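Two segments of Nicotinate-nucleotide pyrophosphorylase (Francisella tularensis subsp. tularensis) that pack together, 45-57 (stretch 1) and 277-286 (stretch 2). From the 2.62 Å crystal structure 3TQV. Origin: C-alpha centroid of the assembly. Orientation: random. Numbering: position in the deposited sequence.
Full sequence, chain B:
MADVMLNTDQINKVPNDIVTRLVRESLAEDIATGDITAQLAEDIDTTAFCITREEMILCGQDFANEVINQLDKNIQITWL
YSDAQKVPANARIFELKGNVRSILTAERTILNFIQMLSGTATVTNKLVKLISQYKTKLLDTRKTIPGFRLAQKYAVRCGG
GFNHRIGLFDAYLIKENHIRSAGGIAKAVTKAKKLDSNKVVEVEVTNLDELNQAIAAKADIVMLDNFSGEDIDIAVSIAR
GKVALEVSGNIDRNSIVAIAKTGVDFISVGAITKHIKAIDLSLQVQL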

ATOM      1  N   ASP B  45     -33.140  -9.832  -1.985  1.00 36.51           N
ATOM      2  CA  ASP B  45     -32.179  -9.796  -3.076  1.00 36.33           C
ATOM      3  C   ASP B  45     -32.266  -8.460  -3.789  1.00 35.16           C
ATOM      4  O   ASP B  45     -33.313  -7.807  -3.804  1.00 35.85           O
ATOM      5  N   THR B  46     -31.151  -8.050  -4.369  1.00 22.53           N
ATOM      6  CA  THR B  46     -31.151  -6.921  -5.272  1.00 16.24           C
ATOM      7  C   THR B  46     -30.025  -7.045  -6.285  1.00 20.92           C
ATOM      8  O   THR B  46     -29.548  -8.137  -6.586  1.00 21.84           O
ATOM      9  N   THR B  47     -29.591  -5.905  -6.786  1.00 24.57           N
ATOM     10  CA  THR B  47     -28.706  -5.848  -7.922  1.00 22.72           C
ATOM     11  C   THR B  47     -27.699  -4.743  -7.661  1.00 24.06           C
ATOM     12  O   THR B  47     -27.934  -3.869  -6.831  1.00 23.69           O
ATOM     13  N   ALA B  48     -26.576  -4.767  -8.361  1.00 19.09           N
ATOM     14  CA  ALA B  48     -25.591  -3.700  -8.203  1.00 15.86           C
ATOM     15  C   ALA B  48     -24.546  -3.743  -9.303  1.00 12.80           C
ATOM     16  O   ALA B  48     -24.499  -4.683 -10.089  1.00  9.57           O
ATOM     17  N   PHE B  49     -23.694  -2.731  -9.350  1.00 12.04           N
ATOM     18  CA  PHE B  49     -22.630  -2.732 -10.335  1.00 16.82           C
ATOM     19  C   PHE B  49     -21.522  -1.774  -9.934  1.00 15.36           C
ATOM     20  O   PHE B  49     -21.753  -0.828  -9.191  1.00 11.28           O
ATOM     21  N   CYS B  50     -20.318  -2.024 -10.428  1.00 24.85           N
ATOM     22  CA  CYS B  50     -19.159  -1.259 -10.004  1.00 17.03           C
ATOM     23  C   CYS B  50     -18.569  -0.454 -11.159  1.00 18.21           C
ATOM     24  O   CYS B  50     -18.309  -1.003 -12.228  1.00 22.78           O
ATOM     25  N   ILE B  51     -18.349   0.841 -10.953  1.00 23.62           N
ATOM     26  CA  ILE B  51     -17.702   1.650 -11.978  1.00 29.19           C
ATOM     27  C   ILE B  51     -16.322   2.111 -11.585  1.00 31.99           C
ATOM     28  O   ILE B  51     -16.038   2.290 -10.409  1.00 31.29           O
ATOM     29  N   THR B  52     -15.479   2.328 -12.588  1.00 24.05           N
ATOM     30  CA  THR B  52     -14.315   3.184 -12.430  1.00 22.45           C
ATOM     31  C   THR B  52     -14.758   4.614 -12.706  1.00 22.66           C
ATOM     32  O   THR B  52     -15.705   4.844 -13.450  1.00 27.16           O
ATOM     33  N   ARG B  53     -14.079   5.581 -12.111  1.00 22.32           N
ATOM     34  CA  ARG B  53     -14.334   6.956 -12.480  1.00 27.04           C
ATOM     35  C   ARG B  53     -13.175   7.442 -13.362  1.00 27.99           C
ATOM     36  O   ARG B  53     -13.126   8.605 -13.761  1.00 24.33           O
ATOM     37  N   GLU B  54     -12.250   6.538 -13.675  1.00 19.33           N
ATOM     38  CA  GLU B  54     -11.058   6.916 -14.420  1.00 17.00           C
ATOM     39  C   GLU B  54     -10.499   5.737 -15.177  1.00 16.13           C
ATOM     40  O   GLU B  54     -10.762   4.601 -14.833  1.00 19.28           O
ATOM     41  N   GLU B  55      -9.746   6.007 -16.231  1.00 23.06           N
ATOM     42  CA  GLU B  55      -9.160   4.934 -17.032  1.00 28.20           C
ATOM     43  C   GLU B  55      -8.206   4.141 -16.160  1.00 24.48           C
ATOM     44  O   GLU B  55      -7.543   4.700 -15.278  1.00 29.34           O
HETATM   45  N   MSE B  56      -8.130   2.835 -16.396  1.00 37.95           N
HETATM   46  CA  MSE B  56      -7.399   1.982 -15.480  1.00 37.29           C
HETATM   47  C   MSE B  56      -7.104   0.623 -16.066  1.00 36.63           C
HETATM   48  O   MSE B  56      -7.795   0.170 -16.970  1.00 37.96           O
ATOM     49  N   ILE B  57      -6.058  -0.015 -15.539  1.00 15.38           N
ATOM     50  CA  ILE B  57      -5.770  -1.423 -15.807  1.00  9.97           C
ATOM     51  C   ILE B  57      -6.308  -2.252 -14.657  1.00 11.43           C
ATOM     52  O   ILE B  57      -5.805  -2.177 -13.538  1.00 17.34           O
ATOM     53  N   LYS B 277      -1.168   4.687  -6.085  1.00 34.72           N
ATOM     54  CA  LYS B 277      -2.206   5.619  -6.494  1.00 31.29           C
ATOM     55  C   LYS B 277      -3.453   4.774  -6.713  1.00 25.36           C
ATOM     56  O   LYS B 277      -3.606   4.127  -7.749  1.00 26.51           O
ATOM     57  N   ALA B 278      -4.324   4.732  -5.714  1.00 19.59           N
ATOM     58  CA  ALA B 278      -5.547   3.940  -5.836  1.00 17.67           C
ATOM     59  C   ALA B 278      -6.486   4.477  -6.924  1.00 18.20           C
ATOM     60  O   ALA B 278      -6.682   5.688  -7.078  1.00 17.97           O
ATOM     61  N   ILE B 279      -7.041   3.550  -7.690  1.00 17.32           N
ATOM     62  CA  ILE B 279      -8.054   3.873  -8.669  1.00 15.60           C
ATOM     63  C   ILE B 279      -9.363   4.192  -7.972  1.00 14.50           C
ATOM     64  O   ILE B 279      -9.757   3.505  -7.024  1.00 13.50           O
ATOM     65  N   ASP B 280     -10.038   5.229  -8.456  1.00 15.50           N
ATOM     66  CA  ASP B 280     -11.322   5.628  -7.907  1.00 16.37           C
ATOM     67  C   ASP B 280     -12.479   4.774  -8.446  1.00 19.62           C
ATOM     68  O   ASP B 280     -12.763   4.720  -9.666  1.00 19.35           O
ATOM     69  N   LEU B 281     -13.142   4.100  -7.514  1.00  9.41           N
ATOM     70  CA  LEU B 281     -14.168   3.133  -7.835  1.00 12.28           C
ATOM     71  C   LEU B 281     -15.428   3.540  -7.134  1.00 16.65           C
ATOM     72  O   LEU B 281     -15.401   4.404  -6.274  1.00 13.83           O
ATOM     73  N   SER B 282     -16.535   2.912  -7.500  1.00 21.00           N
ATOM     74  CA  SER B 282     -17.784   3.110  -6.793  1.00 24.17           C
ATOM     75  C   SER B 282     -18.690   1.881  -7.006  1.00 24.03           C
ATOM     76  O   SER B 282     -18.794   1.358  -8.111  1.00 23.63           O
ATOM     77  N   LEU B 283     -19.316   1.390  -5.945  1.00 31.02           N
ATOM     78  CA  LEU B 283     -20.321   0.349  -6.113  1.00 28.04           C
ATOM     79  C   LEU B 283     -21.719   0.979  -6.108  1.00 31.36           C
ATOM     80  O   LEU B 283     -22.147   1.563  -5.113  1.00 29.79           O
ATOM     81  N   GLN B 284     -22.424   0.889  -7.221  1.00 19.42           N
ATOM     82  CA  GLN B 284     -23.794   1.384  -7.249  1.00 23.36           C
ATOM     83  C   GLN B 284     -24.761   0.233  -6.935  1.00 22.46           C
ATOM     84  O   GLN B 284     -24.877  -0.739  -7.694  1.00 19.42           O
ATOM     85  N   VAL B 285     -25.422   0.348  -5.788  1.00 19.61           N
ATOM     86  CA  VAL B 285     -26.302  -0.693  -5.290  1.00 20.22           C
ATOM     87  C   VAL B 285     -27.777  -0.343  -5.474  1.00 30.92           C
ATOM     88  O   VAL B 285     -28.332   0.440  -4.700  1.00 31.19           O
ATOM     89  N   GLN B 286     -28.383  -0.919  -6.511  1.00 28.87           N
ATOM     90  CA  GLN B 286     -29.832  -0.874  -6.720  1.00 36.21           C
ATOM     91  C   GLN B 286     -30.253  -1.285  -8.125  1.00 46.67           C
ATOM     92  O   GLN B 286     -30.073  -0.528  -9.077  1.00 43.19           O
TER

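Strand 45-52 runs antiparallel to the strand that begins at Leu 281, and their backbone hydrogen bonds fix which side chains become neighbours. Phe 49 N donates to Gln 284 O (2.8 Å) and Gln 284 N to Phe 49 O (2.7 Å); Ile 51 and Ser 282 form a second such pair. The extended backbones turn successive side chains to alternate faces, and this register pairs them across the strands.

One face carries Ala 48, Cys 50, Thr 52, Leu 281 and Leu 283, and is largely apolar. Leu 283, with chi1 t and chi2 p, brings CD1 to 4.1 Å from Cys 50 CB, while the small Ala 48 places its CB 4.0 Å from CG2 of Val 285. Leu 281 takes the common m,t rotamer, which carries its CD2 to 3.7 Å from CE of Met 56, a selenomethionine. The long, flexible Met 56 side chain starts at chi1 p and points toward stretch 2; its CE also lies 3.4 Å from Ile 279 CG2, so one methyl meets both aliphatic residues in a buried setting.

The other face is more exposed and mixes apolar and polar groups. With chi1 p and chi2 85°, Phe 49 lays a ring face against Gln 284: CB of Gln 284 sits 3.9 Å from the centroid of the Phe 49 ring, a CH-pi contact. Gln 284 folds back through m,m, and its NE2 donates to Ser 282 OG at 2.7 Å, so its NE2 has a polar partner while its CB covers the ring. Ile 51 extends through chi2 t, its CD1 4.3 Å from Gln 284 CG.

Polar side chains serve the ends. Glu 54, p then t, reaches back so that OE1 accepts from Asp 280 N at 2.9 Å, beyond the ladder's last rung, Arg 53 N to Asp 280 O (2.9 Å). At the far end, Thr 46, chi1 t, donates from OG1 to Gln 286 OE1 at 2.8 Å.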

ATOM      1  CB  ASP B  45     -32.405 -10.941  -4.071  1.00 37.55           C
ATOM      2  CG  ASP B  45     -31.739 -12.235  -3.632  1.00 45.99           C
ATOM      3  OD1 ASP B  45     -31.225 -12.287  -2.497  1.00 42.45           O
ATOM      4  OD2 ASP B  45     -31.733 -13.205  -4.416  1.00 61.56           O
ATOM      5  CB  THR B  46     -31.047  -5.593  -4.529  1.00 18.51           C
ATOM      6  OG1 THR B  46     -31.098  -4.525  -5.476  1.00 17.89           O
ATOM      7  CG2 THR B  46     -29.756  -5.501  -3.735  1.00 21.73           C
ATOM      8  CB  THR B  47     -29.532  -5.511  -9.190  1.00 23.26           C
ATOM      9  OG1 THR B  47     -29.252  -6.458 -10.235  1.00 26.78           O
ATOM     10  CG2 THR B  47     -29.277  -4.064  -9.657  1.00 18.75           C
ATOM     11  CB  ALA B  48     -24.929  -3.785  -6.836  1.00  9.22           C
ATOM     12  CB  PHE B  49     -23.181  -2.404 -11.725  1.00 11.58           C
ATOM     13  CG  PHE B  49     -23.763  -1.015 -11.848  1.00 20.97           C
ATOM     14  CD1 PHE B  49     -22.944   0.076 -12.130  1.00 25.45           C
ATOM     15  CD2 PHE B  49     -25.128  -0.804 -11.705  1.00 24.59           C
ATOM     16  CE1 PHE B  49     -23.469   1.341 -12.256  1.00 20.42           C
ATOM     17  CE2 PHE B  49     -25.665   0.466 -11.826  1.00 23.49           C
ATOM     18  CZ  PHE B  49     -24.840   1.541 -12.109  1.00 20.76           C
ATOM     19  CB  CYS B  50     -18.107  -2.213  -9.424  1.00 14.21           C
ATOM     20  SG  CYS B  50     -16.512  -1.454  -9.076  1.00 17.50           S
ATOM     21  CB  ILE B  51     -18.468   2.942 -12.266  1.00 31.18           C
ATOM     22  CG1 ILE B  51     -19.334   3.320 -11.072  1.00 30.70           C
ATOM     23  CG2 ILE B  51     -19.276   2.817 -13.541  1.00 21.46           C
ATOM     24  CD1 ILE B  51     -19.803   4.739 -11.146  1.00 33.28           C
ATOM     25  CB  THR B  52     -13.231   2.889 -13.451  1.00 19.80           C
ATOM     26  OG1 THR B  52     -13.287   1.519 -13.847  1.00 26.96           O
ATOM     27  CG2 THR B  52     -11.886   3.175 -12.848  1.00 20.08           C
ATOM     28  CB  ARG B  53     -14.491   7.832 -11.238  1.00 28.74           C
ATOM     29  CG  ARG B  53     -15.490   7.327 -10.212  1.00 27.41           C
ATOM     30  CD  ARG B  53     -16.930   7.685 -10.582  1.00 33.49           C
ATOM     31  NE  ARG B  53     -17.804   7.675  -9.412  1.00 36.75           N
ATOM     32  CZ  ARG B  53     -19.135   7.703  -9.449  1.00 41.10           C
ATOM     33  NH1 ARG B  53     -19.782   7.735 -10.607  1.00 38.00           N
ATOM     34  NH2 ARG B  53     -19.826   7.698  -8.315  1.00 41.20           N
ATOM     35  CB  GLU B  54     -10.003   7.490 -13.476  1.00 23.74           C
ATOM     36  CG  GLU B  54      -9.821   6.668 -12.207  1.00 23.16           C
ATOM     37  CD  GLU B  54      -8.647   7.123 -11.356  1.00 29.89           C
ATOM     38  OE1 GLU B  54      -8.856   7.325 -10.132  1.00 28.55           O
ATOM     39  OE2 GLU B  54      -7.523   7.264 -11.912  1.00 32.47           O
ATOM     40  CB  GLU B  55      -8.425   5.512 -18.238  1.00 29.11           C
ATOM     41  CG  GLU B  55      -7.954   4.502 -19.274  1.00 32.54           C
ATOM     42  CD  GLU B  55      -7.335   5.193 -20.482  1.00 37.71           C
ATOM     43  OE1 GLU B  55      -6.112   5.060 -20.694  1.00 46.78           O
ATOM     44  OE2 GLU B  55      -8.080   5.886 -21.206  1.00 38.72           O
HETATM   45  CB  MSE B  56      -8.210   1.811 -14.202  1.00 33.12           C
HETATM   46  CG  MSE B  56      -9.569   1.188 -14.438  1.00 33.38           C
HETATM   47 SE   MSE B  56      -9.729  -0.585 -13.637  1.00 33.93          SE
HETATM   48  CE  MSE B  56     -10.055  -0.095 -11.785  1.00 33.72           C
ATOM     49  CB  ILE B  57      -4.265  -1.696 -15.957  1.00 13.66           C
ATOM     50  CG1 ILE B  57      -3.653  -0.821 -17.059  1.00 13.58           C
ATOM     51  CG2 ILE B  57      -4.029  -3.165 -16.271  1.00  8.87           C
ATOM     52  CD1 ILE B  57      -4.219  -1.097 -18.463  1.00 11.56           C
ATOM     53  CB  LYS B 277      -1.798   6.372  -7.762  1.00 26.23           C
ATOM     54  CG  LYS B 277      -2.764   7.458  -8.202  1.00 24.55           C
ATOM     55  CD  LYS B 277      -3.017   8.489  -7.093  1.00 34.73           C
ATOM     56  CE  LYS B 277      -4.314   9.303  -7.322  1.00 47.87           C
ATOM     57  NZ  LYS B 277      -4.263  10.225  -8.500  1.00 56.84           N
ATOM     58  CB  ALA B 278      -6.273   3.837  -4.499  1.00 15.59           C
ATOM     59  CB  ILE B 279      -8.296   2.692  -9.627  1.00 14.79           C
ATOM     60  CG1 ILE B 279      -7.015   2.385 -10.420  1.00 20.15           C
ATOM     61  CG2 ILE B 279      -9.485   2.977 -10.528  1.00 14.56           C
ATOM     62  CD1 ILE B 279      -6.221   3.635 -10.868  1.00 15.58           C
ATOM     63  CB  ASP B 280     -11.563   7.116  -8.162  1.00 11.39           C
ATOM     64  CG  ASP B 280     -12.807   7.624  -7.495  1.00 20.18           C
ATOM     65  OD1 ASP B 280     -13.255   7.020  -6.497  1.00 26.65           O
ATOM     66  OD2 ASP B 280     -13.339   8.640  -7.971  1.00 22.20           O
ATOM     67  CB  LEU B 281     -13.757   1.747  -7.340  1.00 13.49           C
ATOM     68  CG  LEU B 281     -12.486   1.203  -7.973  1.00 13.81           C
ATOM     69  CD1 LEU B 281     -12.272  -0.242  -7.559  1.00 11.33           C
ATOM     70  CD2 LEU B 281     -12.574   1.343  -9.484  1.00 13.57           C
ATOM     71  CB  SER B 282     -18.444   4.410  -7.264  1.00 18.92           C
ATOM     72  OG  SER B 282     -19.678   4.618  -6.616  1.00 22.62           O
ATOM     73  CB  LEU B 283     -20.211  -0.705  -5.011  1.00 21.28           C
ATOM     74  CG  LEU B 283     -21.156  -1.910  -5.148  1.00 27.23           C
ATOM     75  CD1 LEU B 283     -20.686  -2.809  -6.262  1.00 25.36           C
ATOM     76  CD2 LEU B 283     -21.245  -2.697  -3.853  1.00 19.38           C
ATOM     77  CB  GLN B 284     -24.116   2.088  -8.583  1.00 21.26           C
ATOM     78  CG  GLN B 284     -23.181   3.266  -8.911  1.00 23.18           C
ATOM     79  CD  GLN B 284     -23.370   4.460  -7.974  1.00 26.48           C
ATOM     80  OE1 GLN B 284     -24.497   4.903  -7.738  1.00 26.50           O
ATOM     81  NE2 GLN B 284     -22.271   4.990  -7.442  1.00 32.46           N
ATOM     82  CB  VAL B 285     -26.029  -0.981  -3.790  1.00 21.28           C
ATOM     83  CG1 VAL B 285     -27.030  -1.983  -3.227  1.00 18.75           C
ATOM     84  CG2 VAL B 285     -24.629  -1.496  -3.601  1.00 17.34           C
ATOM     85  CB  GLN B 286     -30.424   0.490  -6.376  1.00 39.76           C
ATOM     86  CG  GLN B 286     -31.200   0.491  -5.073  1.00 40.06           C
ATOM     87  CD  GLN B 286     -32.178  -0.661  -4.995  1.00 38.22           C
ATOM     88  OE1 GLN B 286     -31.845  -1.803  -5.319  1.00 40.72           O
ATOM     89  NE2 GLN B 286     -33.408  -0.363  -4.583  1.00 43.37           N
TER